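Local coordinates for protein guanylate kinase (Coxiella burnetii, PDB 3TR0) that catalyses, as a guanylate kinase, the transfer of phosphate from ATP to GMP and probably serves GMP recycling, at residues D88-Q93 and V100-D105; A7-I12 and R110-L115; A32-S37 and A186-R191. All coordinates share one frame; numbering follows the deposited sequence.

Contact 1: D88-Q93 and V100-D105; sequences DWVLRQ and VLLEID. With 5GP (guanosine-5'-monophosphate), chain D.
V100 and L102 of strand 99-103, in the parallel sheet of a guanylate kinase P-loop core, receive W89, V90 and Q93 from helix 87-95, which runs roughly antiparallel to the strand (150° between short axes). With CG1 anti to the backbone N (chi1 173°), that methyl of V100 points at the W89 indole, arriving at the ring edge near its plane, 3.8 Å from V100 CG1 to W89 CZ3. V100 CG2 turns the other way, 3.5 Å from Q93 CB, the two side chains crossing at about a right angle, and also faces V90 CG1. Further along the strand V90 CG2 meets L102 CD2 at 4.3 Å. No hydrogen bond joins helix and strand; the fit is apolar. Q93 bends at chi2 and lays its CG over one face of the W89 ring, 3.4 Å above the plane, while its OE1 takes a weak hydrogen bond from R98. One turn of the helix is tied on its outer side by a salt bridge of R92 NH1 to D88 OD2 at 2.6 Å, weak as a hydrogen bond. Helix and strand are consecutive in the chain, and the strand, lying between strands 34-36 and 9-13, carries on into the GMP site. There E103 O lies 3.5 Å from N7 of the bound GMP, and I104 CG2 touches the base 3.3 Å from its N1. D105 OD1 accepts a nearly straight hydrogen bond from the exocyclic amine, 3.0 Å from GMP N2 with an angle of 168°. The same oxygen accepts the backbone N of G108, so D105 caps the start of helix 106-115 while binding the guanine amine, and its OD2 bonds to Q107 NE2.

Contact 2: A7-I12 and R110-L115; sequences ANLFII and RQIREL
I11 of strand 9-13 packs against I112 of helix 106-115 at the centre of this contact, their side chains sliding past each other in opposite directions. On I11, CB carries two branches that serve different neighbours. CG2, anti to the backbone N, packs on I104, the residue just beyond strand 99-103. CG1, anti to the carbonyl carbon (chi1 -59°), heads for the helix and comes 4.1 Å from I112 CG2. At the tip, I11 CD1 is 3.7 Å from I112 CG2 and equally far from I112 CB, seated against the beta branch of its partner, and it reaches the aliphatic part of R113 at 4.4 Å from R113 CG. I112 CG2 is shared: L9 CD1 approaches it at 3.7 Å, L9 crossing I112 at about a right angle, so a single methyl meets two residues of the same strand face. The I112 side chain also packs on L73 and E74 of strand 72-78. Beyond its CG, R113 leaves the apolar patch: NH2 bonds to S121 OG and the guanidinium makes a cation-pi contact with F164. At the start of the strand N8 OD1 accepts the L9 backbone N at 2.7 Å, a bent bond whose donor stands 35° out of the carbonyl plane, while N8 ND2 bonds to P118 O and E187 OE2. The two elements run nearly antiparallel, 162° between short axes 10.1 Å apart. Helix 106-115 is the connection of a beta-alpha-beta crossover from strand 99-103 to strand 120-125; strand 9-13 lies between those two parallel strands and turns L9 and I11 to the helix, with F10 pointing to the other side of the sheet.

Contact 3: A32-S37 and A186-R191; sequences AEIKIS and AERLQR
The R188 guanidinium meets segment 32-37 with its edge: A32 O and E33 O both lie there, near its plane, whereas I34 CB comes in obliquely, 3.7 Å from R188 NH2. The main bond runs from R188 NH2 to A32 O at 2.8 Å. It lies in the carbonyl plane and meets the C=O almost head-on (158°), tilted only 17° from the guanidinium plane. R188 NH1 adds a weak bond to the same oxygen at 3.3 Å, so the carbonyl is held in the fork of the two terminal nitrogens. E33 O is 3.1 Å from R188 NH2. A water widens the grip, accepting a hydrogen bond from A32 N at 2.8 Å and, weakly, one from R188 NH1. The arginine reaches the loop because its chain is extended from CG to NE, and its NE makes a salt bridge to D99, a second anchor that limits rotation of the group. R188 sits in the type I turn E187-Q190, which follows on from helix 173-187 and leads to helix 191-197, beside the second subunit. An arginine from a turn after a helix thus bonds to the main-chain carbonyl before strand 34-36, outermost within this chain in the parallel sheet of the P-loop kinase fold.

All three contacts are built on the same parallel sheet. Strand 99-103 of contact 1 lies between the other two: V100 O bonds to F10 N of contact 2 at 2.9 Å, and L101 N to K35 O of contact 3 at 2.8 Å. Contacts 1 and 2 have centres about 9 Å apart and share an apolar layer, V90 CG1 lying 3.6 Å from L9 CD2. The centre of contact 3 is about 13 Å from those of both others; a probable hydrogen bond from N8 ND2 to E187 OE2, 2.9 Å, links it to contact 2. Contact 1 includes part of the GMP pocket; in contact 2 the I112 side chain is about 7 Å from the nucleotide, while contact 3 lies away from it.

Contact 1: D88-Q93 and V100-D105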
# COMPACT_ATOMS: atom_id res chain seq x y z
N ASP A 88 -19.11 19.49 0.20
CA ASP A 88 -19.60 19.27 1.55
C ASP A 88 -19.84 17.80 1.86
O ASP A 88 -19.54 17.33 2.97
CB ASP A 88 -20.86 20.10 1.82
CG ASP A 88 -21.11 20.29 3.30
OD1 ASP A 88 -20.28 20.94 3.96
OD2 ASP A 88 -22.13 19.79 3.80
N TRP A 89 -20.39 17.06 0.91
CA TRP A 89 -20.66 15.65 1.14
C TRP A 89 -19.37 14.90 1.46
O TRP A 89 -19.34 14.06 2.36
CB TRP A 89 -21.35 15.01 -0.06
CG TRP A 89 -21.63 13.56 0.14
CD1 TRP A 89 -22.77 13.01 0.64
CD2 TRP A 89 -20.75 12.47 -0.15
NE1 TRP A 89 -22.66 11.64 0.68
CE2 TRP A 89 -21.42 11.28 0.20
CE3 TRP A 89 -19.45 12.38 -0.67
CZ2 TRP A 89 -20.85 10.02 0.04
CZ3 TRP A 89 -18.88 11.12 -0.82
CH2 TRP A 89 -19.58 9.96 -0.47
N VAL A 90 -18.32 15.20 0.72
CA VAL A 90 -17.03 14.54 0.92
C VAL A 90 -16.49 14.81 2.32
O VAL A 90 -16.08 13.90 3.04
CB VAL A 90 -16.01 14.99 -0.13
CG1 VAL A 90 -14.62 14.48 0.22
CG2 VAL A 90 -16.41 14.50 -1.52
N LEU A 91 -16.50 16.08 2.72
CA LEU A 91 -15.98 16.45 4.03
C LEU A 91 -16.79 15.85 5.18
O LEU A 91 -16.23 15.50 6.21
CB LEU A 91 -15.88 17.97 4.16
CG LEU A 91 -14.96 18.64 3.14
CD1 LEU A 91 -14.82 20.13 3.43
CD2 LEU A 91 -13.59 17.96 3.12
N ARG A 92 -18.10 15.72 5.00
CA ARG A 92 -18.92 15.03 5.99
C ARG A 92 -18.49 13.58 6.19
O ARG A 92 -18.42 13.09 7.32
CB ARG A 92 -20.41 15.10 5.63
CG ARG A 92 -21.00 16.48 5.73
CD ARG A 92 -22.51 16.43 5.93
NE ARG A 92 -23.21 15.67 4.89
CZ ARG A 92 -23.56 16.17 3.71
NH1 ARG A 92 -23.26 17.43 3.40
NH2 ARG A 92 -24.20 15.42 2.83
N GLN A 93 -18.19 12.90 5.08
CA GLN A 93 -17.74 11.51 5.13
C GLN A 93 -16.41 11.38 5.84
O GLN A 93 -16.23 10.51 6.69
CB GLN A 93 -17.62 10.93 3.71
CG GLN A 93 -18.88 11.07 2.88
CD GLN A 93 -20.12 10.60 3.61
OE1 GLN A 93 -20.14 9.53 4.21
NE2 GLN A 93 -21.17 11.42 3.57
N VAL A 100 -13.25 8.11 1.12
CA VAL A 100 -14.10 8.48 0.00
C VAL A 100 -13.43 8.13 -1.31
O VAL A 100 -12.25 8.43 -1.51
CB VAL A 100 -14.41 9.98 0.01
CG1 VAL A 100 -15.15 10.36 -1.28
CG2 VAL A 100 -15.24 10.35 1.24
N LEU A 101 -14.19 7.49 -2.19
CA LEU A 101 -13.71 7.18 -3.53
C LEU A 101 -14.15 8.26 -4.49
O LEU A 101 -15.33 8.62 -4.54
CB LEU A 101 -14.26 5.83 -3.98
CG LEU A 101 -13.60 4.63 -3.30
CD1 LEU A 101 -14.52 3.43 -3.32
CD2 LEU A 101 -12.29 4.33 -3.98
N LEU A 102 -13.20 8.80 -5.25
CA LEU A 102 -13.52 9.81 -6.25
C LEU A 102 -13.23 9.26 -7.64
O LEU A 102 -12.08 9.05 -8.02
CB LEU A 102 -12.70 11.08 -6.01
CG LEU A 102 -12.86 11.78 -4.65
CD1 LEU A 102 -11.85 12.90 -4.49
CD2 LEU A 102 -14.27 12.30 -4.50
N GLU A 103 -14.29 9.00 -8.40
CA GLU A 103 -14.14 8.56 -9.78
C GLU A 103 -14.10 9.80 -10.65
O GLU A 103 -15.14 10.27 -11.10
CB GLU A 103 -15.31 7.68 -10.20
CG GLU A 103 -15.48 6.42 -9.39
CD GLU A 103 -16.71 5.63 -9.82
OE1 GLU A 103 -17.83 6.12 -9.61
OE2 GLU A 103 -16.54 4.53 -10.37
N ILE A 104 -12.90 10.33 -10.87
CA ILE A 104 -12.75 11.60 -11.57
C ILE A 104 -11.63 11.51 -12.60
O ILE A 104 -10.82 10.58 -12.55
CB ILE A 104 -12.45 12.75 -10.59
CG1 ILE A 104 -11.19 12.45 -9.77
CG2 ILE A 104 -13.64 12.96 -9.65
CD1 ILE A 104 -10.84 13.53 -8.76
N ASP A 105 -11.59 12.45 -13.53
CA ASP A 105 -10.60 12.40 -14.60
C ASP A 105 -9.26 12.96 -14.13
O ASP A 105 -9.11 13.33 -12.97
CB ASP A 105 -11.08 13.14 -15.86
CG ASP A 105 -10.86 14.64 -15.79
OD1 ASP A 105 -10.98 15.21 -14.70
OD2 ASP A 105 -10.57 15.25 -16.84
P 5GP D . -19.29 9.62 -18.27
O1P 5GP D . -20.19 8.98 -17.24
O2P 5GP D . -19.82 10.79 -19.05
O3P 5GP D . -18.80 8.54 -19.21
O5' 5GP D . -17.91 10.02 -17.58
C5' 5GP D . -16.98 10.86 -18.25
C4' 5GP D . -15.71 11.00 -17.46
O4' 5GP D . -15.78 12.18 -16.63
C3' 5GP D . -15.43 9.88 -16.47
O3' 5GP D . -14.86 8.73 -17.07
C2' 5GP D . -14.51 10.55 -15.45
O2' 5GP D . -13.16 10.50 -15.89
C1' 5GP D . -14.98 12.01 -15.49
N9 5GP D . -15.76 12.39 -14.30
C8 5GP D . -16.91 11.89 -13.85
N7 5GP D . -17.26 12.57 -12.73
C5 5GP D . -16.31 13.51 -12.50
C6 5GP D . -16.10 14.49 -11.54
O6 5GP D . -16.92 14.65 -10.60
N1 5GP D . -15.02 15.27 -11.62
C2 5GP D . -14.12 15.12 -12.61
N2 5GP D . -13.03 15.91 -12.68
N3 5GP D . -14.29 14.18 -13.55
C4 5GP D . -15.38 13.38 -13.51

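Contact 2: A7-I12 and R110-L115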
# COMPACT_ATOMS: atom_id res chain seq x y z
N ALA A 7 -9.45 9.35 7.80
CA ALA A 7 -9.98 9.01 6.49
C ALA A 7 -9.22 9.71 5.38
O ALA A 7 -8.66 10.78 5.58
CB ALA A 7 -11.47 9.36 6.42
N ASN A 8 -9.22 9.10 4.20
CA ASN A 8 -8.46 9.62 3.08
C ASN A 8 -9.32 9.65 1.83
O ASN A 8 -10.40 9.06 1.80
CB ASN A 8 -7.22 8.75 2.85
CG ASN A 8 -6.10 9.47 2.12
OD1 ASN A 8 -6.28 10.59 1.63
ND2 ASN A 8 -4.94 8.84 2.05
N LEU A 9 -8.84 10.35 0.81
CA LEU A 9 -9.48 10.33 -0.50
C LEU A 9 -8.73 9.37 -1.41
O LEU A 9 -7.50 9.37 -1.45
CB LEU A 9 -9.46 11.73 -1.11
CG LEU A 9 -10.11 12.85 -0.29
CD1 LEU A 9 -9.99 14.17 -1.02
CD2 LEU A 9 -11.57 12.52 -0.00
N PHE A 10 -9.47 8.55 -2.14
CA PHE A 10 -8.88 7.62 -3.09
C PHE A 10 -9.39 7.94 -4.47
O PHE A 10 -10.56 7.70 -4.78
CB PHE A 10 -9.22 6.18 -2.70
CG PHE A 10 -8.57 5.73 -1.43
CD1 PHE A 10 -7.31 5.17 -1.44
CD2 PHE A 10 -9.22 5.90 -0.21
CE1 PHE A 10 -6.71 4.76 -0.26
CE2 PHE A 10 -8.62 5.49 0.96
CZ PHE A 10 -7.36 4.93 0.94
N ILE A 11 -8.51 8.51 -5.30
CA ILE A 11 -8.88 8.94 -6.64
C ILE A 11 -8.74 7.76 -7.59
O ILE A 11 -7.71 7.09 -7.61
CB ILE A 11 -7.95 10.07 -7.12
CG1 ILE A 11 -8.03 11.27 -6.17
CG2 ILE A 11 -8.31 10.50 -8.54
CD1 ILE A 11 -6.84 12.21 -6.28
N ILE A 12 -9.79 7.49 -8.36
CA ILE A 12 -9.75 6.44 -9.36
C ILE A 12 -9.97 7.05 -10.74
O ILE A 12 -11.02 7.64 -10.99
CB ILE A 12 -10.86 5.41 -9.14
CG1 ILE A 12 -10.97 5.03 -7.66
CG2 ILE A 12 -10.62 4.18 -9.99
CD1 ILE A 12 -9.77 4.28 -7.15
N ARG A 110 -5.55 16.21 -10.44
CA ARG A 110 -4.58 17.27 -10.16
C ARG A 110 -5.10 18.24 -9.10
O ARG A 110 -4.35 18.67 -8.22
CB ARG A 110 -4.21 18.04 -11.44
CG ARG A 110 -3.42 17.23 -12.47
CD ARG A 110 -2.93 18.12 -13.61
NE ARG A 110 -2.07 17.42 -14.55
CZ ARG A 110 -1.40 18.02 -15.53
NH1 ARG A 110 -1.49 19.33 -15.69
NH2 ARG A 110 -0.64 17.31 -16.35
N GLN A 111 -6.38 18.58 -9.18
CA GLN A 111 -6.98 19.51 -8.22
C GLN A 111 -7.01 18.92 -6.82
O GLN A 111 -6.65 19.58 -5.84
CB GLN A 111 -8.40 19.88 -8.65
CG GLN A 111 -8.47 20.70 -9.92
CD GLN A 111 -9.89 20.89 -10.40
OE1 GLN A 111 -10.75 21.38 -9.66
NE2 GLN A 111 -10.15 20.49 -11.63
N ILE A 112 -7.44 17.66 -6.72
CA ILE A 112 -7.54 16.99 -5.43
C ILE A 112 -6.16 16.83 -4.77
O ILE A 112 -6.02 17.04 -3.57
CB ILE A 112 -8.22 15.62 -5.56
CG1 ILE A 112 -9.65 15.79 -6.07
CG2 ILE A 112 -8.23 14.90 -4.22
CD1 ILE A 112 -10.54 16.58 -5.14
N ARG A 113 -5.16 16.46 -5.56
CA ARG A 113 -3.80 16.30 -5.02
C ARG A 113 -3.29 17.59 -4.38
O ARG A 113 -2.63 17.56 -3.35
CB ARG A 113 -2.82 15.83 -6.10
CG ARG A 113 -3.01 14.40 -6.53
CD ARG A 113 -1.88 13.91 -7.43
NE ARG A 113 -2.28 12.73 -8.18
CZ ARG A 113 -2.68 12.76 -9.45
NH1 ARG A 113 -2.70 13.91 -10.11
NH2 ARG A 113 -3.05 11.64 -10.06
N GLU A 114 -3.60 18.72 -5.01
CA GLU A 114 -3.24 20.02 -4.46
C GLU A 114 -3.98 20.29 -3.16
O GLU A 114 -3.40 20.71 -2.17
CB GLU A 114 -3.56 21.13 -5.47
CG GLU A 114 -2.67 21.15 -6.70
CD GLU A 114 -1.51 22.12 -6.56
OE1 GLU A 114 -1.67 23.13 -5.84
OE2 GLU A 114 -0.45 21.87 -7.17
N LEU A 115 -5.28 20.02 -3.18
CA LEU A 115 -6.18 20.38 -2.10
C LEU A 115 -6.11 19.43 -0.90
O LEU A 115 -6.39 19.83 0.24
CB LEU A 115 -7.61 20.47 -2.64
CG LEU A 115 -8.77 20.81 -1.71
CD1 LEU A 115 -9.87 21.52 -2.49
CD2 LEU A 115 -9.31 19.56 -1.03

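Contact 3: A32-S37 and A186-R191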
# COMPACT_ATOMS: atom_id res chain seq x y z
N ALA A 32 -15.53 -2.09 4.12
CA ALA A 32 -16.35 -1.27 5.00
C ALA A 32 -15.74 0.13 5.12
O ALA A 32 -14.57 0.34 4.80
CB ALA A 32 -16.46 -1.91 6.38
N GLU A 33 -16.56 1.08 5.57
CA GLU A 33 -16.10 2.43 5.89
C GLU A 33 -15.50 3.17 4.70
O GLU A 33 -14.53 3.91 4.84
CB GLU A 33 -15.12 2.39 7.06
CG GLU A 33 -15.71 1.80 8.33
CD GLU A 33 -14.72 1.77 9.49
OE1 GLU A 33 -14.84 2.63 10.39
OE2 GLU A 33 -13.83 0.90 9.49
N ILE A 34 -16.08 2.96 3.53
CA ILE A 34 -15.66 3.67 2.33
C ILE A 34 -16.87 3.88 1.43
O ILE A 34 -17.67 2.97 1.21
CB ILE A 34 -14.52 2.91 1.59
CG1 ILE A 34 -13.97 3.75 0.43
CG2 ILE A 34 -14.99 1.55 1.12
CD1 ILE A 34 -12.66 3.22 -0.14
N LYS A 35 -17.03 5.11 0.94
CA LYS A 35 -18.18 5.44 0.11
C LYS A 35 -17.77 6.16 -1.16
O LYS A 35 -16.74 6.83 -1.21
CB LYS A 35 -19.18 6.28 0.91
CG LYS A 35 -19.54 5.66 2.25
CD LYS A 35 -21.04 5.48 2.42
CE LYS A 35 -21.68 6.72 3.02
NZ LYS A 35 -23.10 6.48 3.41
N ILE A 36 -18.59 6.01 -2.20
CA ILE A 36 -18.32 6.64 -3.48
C ILE A 36 -19.00 8.00 -3.58
O ILE A 36 -20.20 8.11 -3.38
CB ILE A 36 -18.82 5.78 -4.66
CG1 ILE A 36 -18.23 4.36 -4.57
CG2 ILE A 36 -18.46 6.42 -5.98
CD1 ILE A 36 -18.87 3.39 -5.54
N SER A 37 -18.22 9.02 -3.90
CA SER A 37 -18.80 10.34 -4.17
C SER A 37 -19.62 10.30 -5.46
O SER A 37 -19.11 9.90 -6.51
CB SER A 37 -17.71 11.40 -4.28
OG SER A 37 -18.25 12.65 -4.66
N ALA A 186 -3.77 -1.29 2.53
CA ALA A 186 -2.42 -0.88 2.91
C ALA A 186 -2.39 0.56 3.42
O ALA A 186 -1.69 0.87 4.37
CB ALA A 186 -1.45 -1.05 1.74
N GLU A 187 -3.15 1.44 2.77
CA GLU A 187 -3.22 2.83 3.21
C GLU A 187 -3.68 2.90 4.65
O GLU A 187 -3.19 3.71 5.44
CB GLU A 187 -4.18 3.63 2.32
CG GLU A 187 -4.15 5.14 2.56
CD GLU A 187 -5.02 5.60 3.72
OE1 GLU A 187 -5.81 4.79 4.26
OE2 GLU A 187 -4.91 6.78 4.10
N ARG A 188 -4.63 2.03 5.00
CA ARG A 188 -5.23 2.05 6.33
C ARG A 188 -4.30 1.48 7.39
O ARG A 188 -4.62 1.51 8.58
CB ARG A 188 -6.54 1.27 6.32
CG ARG A 188 -7.65 1.94 5.51
CD ARG A 188 -8.82 0.99 5.31
NE ARG A 188 -10.03 1.69 4.89
CZ ARG A 188 -11.20 1.10 4.68
NH1 ARG A 188 -11.32 -0.21 4.84
NH2 ARG A 188 -12.25 1.82 4.31
N LEU A 189 -3.16 0.95 6.95
CA LEU A 189 -2.16 0.42 7.88
C LEU A 189 -0.97 1.36 8.00
O LEU A 189 -0.01 1.06 8.71
CB LEU A 189 -1.67 -0.96 7.42
CG LEU A 189 -2.69 -2.09 7.33
CD1 LEU A 189 -2.16 -3.25 6.50
CD2 LEU A 189 -3.09 -2.57 8.71
N GLN A 190 -1.02 2.49 7.30
CA GLN A 190 0.05 3.48 7.38
C GLN A 190 0.18 4.03 8.80
O GLN A 190 -0.81 4.15 9.52
CB GLN A 190 -0.22 4.64 6.42
CG GLN A 190 -0.12 4.26 4.96
CD GLN A 190 -0.43 5.42 4.04
OE1 GLN A 190 -0.72 6.53 4.49
NE2 GLN A 190 -0.38 5.17 2.74
N ARG A 191 1.41 4.39 9.18
CA ARG A 191 1.67 4.89 10.53
C ARG A 191 0.78 6.08 10.86
O ARG A 191 0.25 6.17 11.97
CB ARG A 191 3.13 5.31 10.68
CG ARG A 191 3.46 5.81 12.08
CD ARG A 191 4.67 6.72 12.07
NE ARG A 191 4.41 7.96 11.34
CZ ARG A 191 5.18 8.42 10.36
NH1 ARG A 191 6.26 7.75 10.00
NH2 ARG A 191 4.87 9.56 9.76
O HOH W 1 -13.14 -2.54 5.52